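Local structure of trypsin-resistant surface T6 protein (4P0D) at residues S145-I150 with T308-S313; I390-V395 with G469-E474. The protein probably serves as the backbone subunit of the Streptococcus pyogenes pilus, polymerising through a sortase motif into the shaft of a fibre anchored to the cell wall. The protein carries 1 engineered substitution. All blocks are in the same frame, centred on the assembly; numbering follows the deposited sequence.

From the N terminus, the chain runs through the N-terminal Ig-like part and on into strand 139-155, which carries 145-150 and where contact 1 begins. The following 157 residues, which take in the Cna-B-like region, form a loop that contact 1 closes when strand 307-316 returns beside 145-150. The chain then enters the prealbumin-like region and reaches 390-395. Contact 2 closes a second, shorter loop of 73 residues with 469-474, near the C-terminal end. The two loops follow one another in series, neither nested nor crossed; the centres of the two contacts are about 38 Å apart. Contact 1 joins the strands entering and leaving the middle of the molecule; contact 2 joins two sheets of the C-terminal part.

Contact 1: S145-I150 with T308-S313; sequences SSLPSI and TSKEDS
K310 lies across L147, P148 and I150, and together with I150 it carries most of the contact. Its CB starts against I150 CG2 at 3.9 Å. CG then meets the backbone oxygen of P148, K310 CG to P148 O being 3.5 Å, and the bend at chi2 (-70°) keeps CD near the same oxygen. CE lies 3.6 Å from P148 O, and the side chain crosses that of L147 at about a right angle, with K310 CE 3.9 Å from L147 CD1. Beyond, NZ is hydrogen-bonded to the backbone oxygen of D105. Lysine suits the place because it offers methylenes to the strand and an ammonium to a more distant carbonyl.

I150, buried, sets CG2 3.5 Å from E311 CA, a branched side chain packing on bare backbone. No direct hydrogen bond joins the segments: S149 pairs with E179 and K310 with F282. Instead a water donates to I150 O (3.1 Å) and to E311 O (3.0 Å). D312 rests CB near I150 O. The chemistry thus implies segments joined by carbon contacts, several of them methylenes on carbonyl oxygens, and one bridging water; just past them D312 OD2, accepting from K152 N, ties the same strands directly.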
ATOM      1  N   SER A 145     -12.226 -12.817 -17.295  1.00 15.99           N
ATOM      2  CA  SER A 145     -11.188 -12.058 -16.646  1.00 16.14           C
ATOM      3  C   SER A 145     -11.490 -11.888 -15.145  1.00 15.65           C
ATOM      4  O   SER A 145     -12.631 -12.086 -14.709  1.00 15.50           O
ATOM      5  CB  SER A 145     -11.070 -10.687 -17.331  1.00 16.50           C
ATOM      6  OG  SER A 145     -12.271  -9.952 -17.163  1.00 16.86           O
ATOM      7  N   SER A 146     -10.461 -11.524 -14.384  1.00 15.02           N
ATOM      8  CA  SER A 146     -10.599 -11.170 -12.974  1.00 14.73           C
ATOM      9  C   SER A 146      -9.910  -9.832 -12.710  1.00 14.66           C
ATOM     10  O   SER A 146      -8.983  -9.435 -13.417  1.00 14.38           O
ATOM     11  CB  SER A 146     -10.029 -12.298 -12.092  1.00 14.79           C
ATOM     12  OG  SER A 146      -8.650 -12.526 -12.363  1.00 14.01           O
ATOM     13  N   LEU A 147     -10.393  -9.107 -11.706  1.00 15.05           N
ATOM     14  CA  LEU A 147      -9.861  -7.783 -11.393  1.00 14.92           C
ATOM     15  C   LEU A 147      -9.404  -7.820  -9.942  1.00 14.28           C
ATOM     16  O   LEU A 147     -10.225  -7.789  -9.042  1.00 14.37           O
ATOM     17  CB  LEU A 147     -10.926  -6.687 -11.605  1.00 15.50           C
ATOM     18  CG  LEU A 147     -10.568  -5.241 -11.224  1.00 15.90           C
ATOM     19  CD1 LEU A 147      -9.389  -4.739 -12.030  1.00 16.23           C
ATOM     20  CD2 LEU A 147     -11.764  -4.314 -11.402  1.00 16.13           C
ATOM     21  N   PRO A 148      -8.090  -7.930  -9.717  1.00 14.03           N
ATOM     22  CA  PRO A 148      -7.616  -7.892  -8.344  1.00 13.82           C
ATOM     23  C   PRO A 148      -7.784  -6.521  -7.695  1.00 14.45           C
ATOM     24  O   PRO A 148      -8.053  -5.520  -8.380  1.00 15.12           O
ATOM     25  CB  PRO A 148      -6.141  -8.234  -8.485  1.00 13.60           C
ATOM     26  CG  PRO A 148      -6.063  -9.038  -9.746  1.00 13.17           C
ATOM     27  CD  PRO A 148      -7.017  -8.331 -10.647  1.00 13.51           C
ATOM     28  N   SER A 149      -7.632  -6.478  -6.381  1.00 14.43           N
ATOM     29  CA  SER A 149      -7.658  -5.207  -5.658  1.00 15.13           C
ATOM     30  C   SER A 149      -6.868  -5.353  -4.384  1.00 15.45           C
ATOM     31  O   SER A 149      -6.605  -6.461  -3.938  1.00 15.22           O
ATOM     32  CB  SER A 149      -9.079  -4.791  -5.294  1.00 14.77           C
ATOM     33  OG  SER A 149      -9.644  -5.724  -4.399  1.00 15.36           O
ATOM     34  N   ILE A 150      -6.491  -4.217  -3.816  1.00 16.27           N
ATOM     35  CA  ILE A 150      -5.866  -4.178  -2.507  1.00 16.94           C
ATOM     36  C   ILE A 150      -6.441  -2.983  -1.771  1.00 17.36           C
ATOM     37  O   ILE A 150      -6.572  -1.916  -2.363  1.00 17.29           O
ATOM     38  CB  ILE A 150      -4.337  -4.074  -2.606  1.00 17.42           C
ATOM     39  CG1 ILE A 150      -3.702  -4.127  -1.220  1.00 17.78           C
ATOM     40  CG2 ILE A 150      -3.898  -2.800  -3.320  1.00 18.35           C
ATOM     41  CD1 ILE A 150      -2.189  -4.083  -1.272  1.00 18.28           C
ATOM     42  N   THR A 308       1.781  -6.623 -13.330  1.00 17.71           N
ATOM     43  CA  THR A 308       1.249  -5.315 -12.998  1.00 17.57           C
ATOM     44  C   THR A 308       0.861  -5.266 -11.515  1.00 17.27           C
ATOM     45  O   THR A 308       1.177  -6.190 -10.768  1.00 16.84           O
ATOM     46  CB  THR A 308       0.079  -4.924 -13.930  1.00 17.30           C
ATOM     47  OG1 THR A 308      -0.199  -3.536 -13.776  1.00 17.80           O
ATOM     48  CG2 THR A 308      -1.184  -5.744 -13.657  1.00 16.87           C
ATOM     49  N   SER A 309       0.227  -4.179 -11.077  1.00 17.53           N
ATOM     50  CA  SER A 309      -0.140  -4.069  -9.674  1.00 18.62           C
ATOM     51  C   SER A 309      -1.351  -3.216  -9.411  1.00 19.94           C
ATOM     52  O   SER A 309      -1.749  -2.409 -10.246  1.00 21.02           O
ATOM     53  CB  SER A 309       1.017  -3.515  -8.876  1.00 18.78           C
ATOM     54  OG  SER A 309       1.220  -2.153  -9.164  1.00 19.84           O
ATOM     55  N   LYS A 310      -1.944  -3.435  -8.241  1.00 18.95           N
ATOM     56  CA  LYS A 310      -2.857  -2.494  -7.626  1.00 19.27           C
ATOM     57  C   LYS A 310      -2.158  -1.922  -6.408  1.00 19.87           C
ATOM     58  O   LYS A 310      -1.179  -2.490  -5.897  1.00 18.95           O
ATOM     59  CB  LYS A 310      -4.149  -3.193  -7.198  1.00 19.24           C
ATOM     60  CG  LYS A 310      -5.025  -3.669  -8.338  1.00 19.68           C
ATOM     61  CD  LYS A 310      -5.662  -2.506  -9.088  1.00 20.23           C
ATOM     62  CE  LYS A 310      -6.361  -2.966 -10.363  1.00 20.96           C
ATOM     63  NZ  LYS A 310      -6.787  -1.780 -11.148  1.00 21.79           N
ATOM     64  N   GLU A 311      -2.651  -0.803  -5.915  1.00 20.66           N
ATOM     65  CA  GLU A 311      -2.027  -0.214  -4.743  1.00 21.54           C
ATOM     66  C   GLU A 311      -3.004   0.571  -3.911  1.00 20.08           C
ATOM     67  O   GLU A 311      -4.114   0.854  -4.337  1.00 18.35           O
ATOM     68  CB  GLU A 311      -0.836   0.662  -5.151  1.00 24.10           C
ATOM     69  CG  GLU A 311      -1.127   1.734  -6.167  1.00 26.62           C
ATOM     70  CD  GLU A 311       0.117   2.572  -6.451  1.00 30.36           C
ATOM     71  OE1 GLU A 311       0.201   3.702  -5.928  1.00 35.59           O
ATOM     72  OE2 GLU A 311       1.023   2.092  -7.149  1.00 29.25           O
ATOM     73  N   ASP A 312      -2.586   0.856  -2.682  1.00 19.63           N
ATOM     74  CA  ASP A 312      -3.358   1.663  -1.763  1.00 19.10           C
ATOM     75  C   ASP A 312      -2.405   2.282  -0.740  1.00 19.06           C
ATOM     76  O   ASP A 312      -1.339   1.734  -0.440  1.00 17.55           O
ATOM     77  CB  ASP A 312      -4.454   0.835  -1.084  1.00 18.50           C
ATOM     78  CG  ASP A 312      -5.636   1.695  -0.580  1.00 19.50           C
ATOM     79  OD1 ASP A 312      -5.703   2.920  -0.863  1.00 20.80           O
ATOM     80  OD2 ASP A 312      -6.516   1.139   0.096  1.00 18.04           O
ATOM     81  N   SER A 313      -2.822   3.433  -0.223  1.00 19.59           N
ATOM     82  CA  SER A 313      -2.031   4.232   0.685  1.00 19.45           C
ATOM     83  C   SER A 313      -2.950   4.919   1.681  1.00 19.89           C
ATOM     84  O   SER A 313      -4.081   5.305   1.345  1.00 19.67           O
ATOM     85  CB  SER A 313      -1.249   5.265  -0.120  1.00 20.31           C
ATOM     86  OG  SER A 313      -0.366   6.000   0.706  1.00 23.69           O
TER
HETATM   87  O   HOH W   1      -7.071   0.820  -3.652  1.00 34.60           O

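Contact 2: I390-V395 with G469-E474; sequences ITANWV and GTVLLE
The flat groups that I390 and V471 touch across this contact are peptide planes. The L472-L473 peptide turns one face to I390, whose terminal methyl CD1 sits almost directly above the nitrogen, 3.7 Å from L473 N. The T391-A392 peptide is approached differently: V471 CG1 lies 3.5 Å from T391 O, at the oxygen end and tilted out of the plane. That oxygen also receives a hydrogen bond from T396 OG1.

Around these planes the side chains interlock. I390 has CG1 anti to its backbone N (chi1 -165°), and with chi2 also extended CD1 reaches the other strand, 3.7 Å from V471 CG1. The I390 and V471 side chains run antiparallel alongside one another. I390 CD1 also meets L473 CD1 at 4.0 Å, the leucine crossing it obliquely. The two methyls of V471 divide the work: CG1 serves I390 and T391, while CG2 lies 3.9 Å from A392 CB. Alanine suits a position where the valine branch already fills the gap, and the long isoleucine suits one where a methyl must span it.

Beyond the contact, W394 stacks edge-to-face with Y317 and makes a cation-pi interaction with K163.

Strands 390-392 and 470-472 run antiparallel, but their axes stand 7.9 Å apart. Each is at the margin of a different sheet, I390 pairing with Y370 and 470-479 with 320-327. The chemistry, methyls packing on methyls and on peptide backbone with no hydrogen bond between the segments, is consistent with the edge of a beta-sandwich core in the prealbumin-like fold.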
ATOM      1  N   ILE A 390      -5.539  25.209  24.156  1.00 26.36           N
ATOM      2  CA  ILE A 390      -5.422  25.369  22.724  1.00 25.53           C
ATOM      3  C   ILE A 390      -5.943  24.101  22.060  1.00 26.63           C
ATOM      4  O   ILE A 390      -5.711  22.979  22.548  1.00 25.26           O
ATOM      5  CB  ILE A 390      -3.963  25.665  22.316  1.00 25.10           C
ATOM      6  CG1 ILE A 390      -3.905  26.185  20.871  1.00 25.25           C
ATOM      7  CG2 ILE A 390      -3.076  24.450  22.552  1.00 24.74           C
ATOM      8  CD1 ILE A 390      -2.518  26.640  20.454  1.00 25.33           C
ATOM      9  N   THR A 391      -6.690  24.296  20.979  1.00 26.33           N
ATOM     10  CA  THR A 391      -7.271  23.214  20.209  1.00 25.22           C
ATOM     11  C   THR A 391      -6.434  23.074  18.949  1.00 24.73           C
ATOM     12  O   THR A 391      -6.186  24.061  18.249  1.00 22.41           O
ATOM     13  CB  THR A 391      -8.741  23.512  19.865  1.00 26.54           C
ATOM     14  OG1 THR A 391      -9.499  23.601  21.075  1.00 27.51           O
ATOM     15  CG2 THR A 391      -9.345  22.428  18.997  1.00 27.30           C
ATOM     16  N   ALA A 392      -5.978  21.848  18.677  1.00 22.84           N
ATOM     17  CA  ALA A 392      -5.178  21.565  17.491  1.00 22.81           C
ATOM     18  C   ALA A 392      -5.972  20.717  16.501  1.00 23.08           C
ATOM     19  O   ALA A 392      -6.511  19.673  16.868  1.00 23.15           O
ATOM     20  CB  ALA A 392      -3.893  20.849  17.876  1.00 22.84           C
ATOM     21  N   ASN A 393      -6.034  21.176  15.256  1.00 23.55           N
ATOM     22  CA  ASN A 393      -6.607  20.405  14.149  1.00 24.74           C
ATOM     23  C   ASN A 393      -6.245  21.011  12.787  1.00 25.00           C
ATOM     24  O   ASN A 393      -5.550  22.023  12.700  1.00 24.92           O
ATOM     25  CB  ASN A 393      -8.133  20.285  14.307  1.00 24.96           C
ATOM     26  CG  ASN A 393      -8.808  21.632  14.455  1.00 24.02           C
ATOM     27  OD1 ASN A 393      -8.562  22.546  13.671  1.00 24.52           O
ATOM     28  ND2 ASN A 393      -9.654  21.762  15.455  1.00 22.55           N
ATOM     29  N   TRP A 394      -6.707  20.383  11.715  1.00 25.54           N
ATOM     30  CA  TRP A 394      -6.396  20.845  10.373  1.00 25.64           C
ATOM     31  C   TRP A 394      -6.775  22.319  10.230  1.00 25.58           C
ATOM     32  O   TRP A 394      -5.987  23.104   9.711  1.00 25.53           O
ATOM     33  CB  TRP A 394      -7.136  19.991   9.342  1.00 25.61           C
ATOM     34  CG  TRP A 394      -6.700  20.224   7.967  1.00 24.98           C
ATOM     35  CD1 TRP A 394      -7.320  21.013   7.041  1.00 24.70           C
ATOM     36  CD2 TRP A 394      -5.551  19.670   7.321  1.00 25.03           C
ATOM     37  NE1 TRP A 394      -6.626  20.994   5.866  1.00 24.28           N
ATOM     38  CE2 TRP A 394      -5.540  20.172   5.998  1.00 24.93           C
ATOM     39  CE3 TRP A 394      -4.530  18.801   7.725  1.00 25.86           C
ATOM     40  CZ2 TRP A 394      -4.543  19.842   5.077  1.00 26.02           C
ATOM     41  CZ3 TRP A 394      -3.529  18.469   6.806  1.00 25.83           C
ATOM     42  CH2 TRP A 394      -3.549  18.993   5.493  1.00 26.46           C
ATOM     43  N   VAL A 395      -7.951  22.678  10.744  1.00 26.52           N
ATOM     44  CA  VAL A 395      -8.476  24.048  10.672  1.00 28.23           C
ATOM     45  C   VAL A 395      -7.659  25.051  11.487  1.00 27.26           C
ATOM     46  O   VAL A 395      -7.395  26.131  10.997  1.00 29.12           O
ATOM     47  CB  VAL A 395      -9.971  24.112  11.070  1.00 29.85           C
ATOM     48  CG1 VAL A 395     -10.451  25.562  11.222  1.00 31.29           C
ATOM     49  CG2 VAL A 395     -10.818  23.405  10.015  1.00 30.10           C
ATOM     50  N   GLY A 469       0.545  23.077   9.393  1.00 20.84           N
ATOM     51  CA  GLY A 469       1.136  22.159  10.371  1.00 21.18           C
ATOM     52  C   GLY A 469       1.254  22.688  11.789  1.00 20.66           C
ATOM     53  O   GLY A 469       1.199  21.922  12.749  1.00 19.96           O
ATOM     54  N   THR A 470       1.398  24.000  11.945  1.00 21.12           N
ATOM     55  CA  THR A 470       1.569  24.577  13.273  1.00 20.64           C
ATOM     56  C   THR A 470       0.320  25.307  13.758  1.00 20.84           C
ATOM     57  O   THR A 470      -0.306  26.089  13.023  1.00 20.26           O
ATOM     58  CB  THR A 470       2.800  25.503  13.320  1.00 20.15           C
ATOM     59  OG1 THR A 470       3.948  24.772  12.906  1.00 19.21           O
ATOM     60  CG2 THR A 470       3.034  26.046  14.749  1.00 20.53           C
ATOM     61  N   VAL A 471      -0.053  25.016  15.005  1.00 20.97           N
ATOM     62  CA  VAL A 471      -1.150  25.675  15.674  1.00 20.97           C
ATOM     63  C   VAL A 471      -0.524  26.659  16.663  1.00 21.23           C
ATOM     64  O   VAL A 471      -0.021  26.250  17.706  1.00 20.94           O
ATOM     65  CB  VAL A 471      -2.038  24.667  16.416  1.00 22.49           C
ATOM     66  CG1 VAL A 471      -3.211  25.372  17.060  1.00 23.40           C
ATOM     67  CG2 VAL A 471      -2.549  23.587  15.463  1.00 23.04           C
ATOM     68  N   LEU A 472      -0.548  27.946  16.329  1.00 21.65           N
ATOM     69  CA  LEU A 472       0.034  29.003  17.187  1.00 22.33           C
ATOM     70  C   LEU A 472      -1.007  29.635  18.104  1.00 22.45           C
ATOM     71  O   LEU A 472      -2.058  30.100  17.641  1.00 21.82           O
ATOM     72  CB  LEU A 472       0.663  30.090  16.317  1.00 23.77           C
ATOM     73  CG  LEU A 472       1.308  31.298  17.026  1.00 24.63           C
ATOM     74  CD1 LEU A 472       2.511  30.881  17.853  1.00 24.54           C
ATOM     75  CD2 LEU A 472       1.706  32.349  16.005  1.00 25.87           C
ATOM     76  N   LEU A 473      -0.734  29.657  19.405  1.00 22.32           N
ATOM     77  CA  LEU A 473      -1.703  30.202  20.364  1.00 23.44           C
ATOM     78  C   LEU A 473      -2.135  31.629  19.966  1.00 23.60           C
ATOM     79  O   LEU A 473      -1.285  32.447  19.661  1.00 22.92           O
ATOM     80  CB  LEU A 473      -1.088  30.236  21.759  1.00 22.30           C
ATOM     81  CG  LEU A 473      -2.024  30.593  22.912  1.00 22.84           C
ATOM     82  CD1 LEU A 473      -3.042  29.496  23.172  1.00 23.64           C
ATOM     83  CD2 LEU A 473      -1.212  30.836  24.172  1.00 23.01           C
ATOM     84  N   GLU A 474      -3.439  31.911  20.003  1.00 25.66           N
ATOM     85  CA  GLU A 474      -3.996  33.193  19.509  1.00 28.35           C
ATOM     86  C   GLU A 474      -3.426  34.403  20.246  1.00 29.71           C
ATOM     87  O   GLU A 474      -3.022  35.391  19.625  1.00 31.06           O
ATOM     88  CB  GLU A 474      -5.520  33.201  19.629  1.00 27.49           C
TER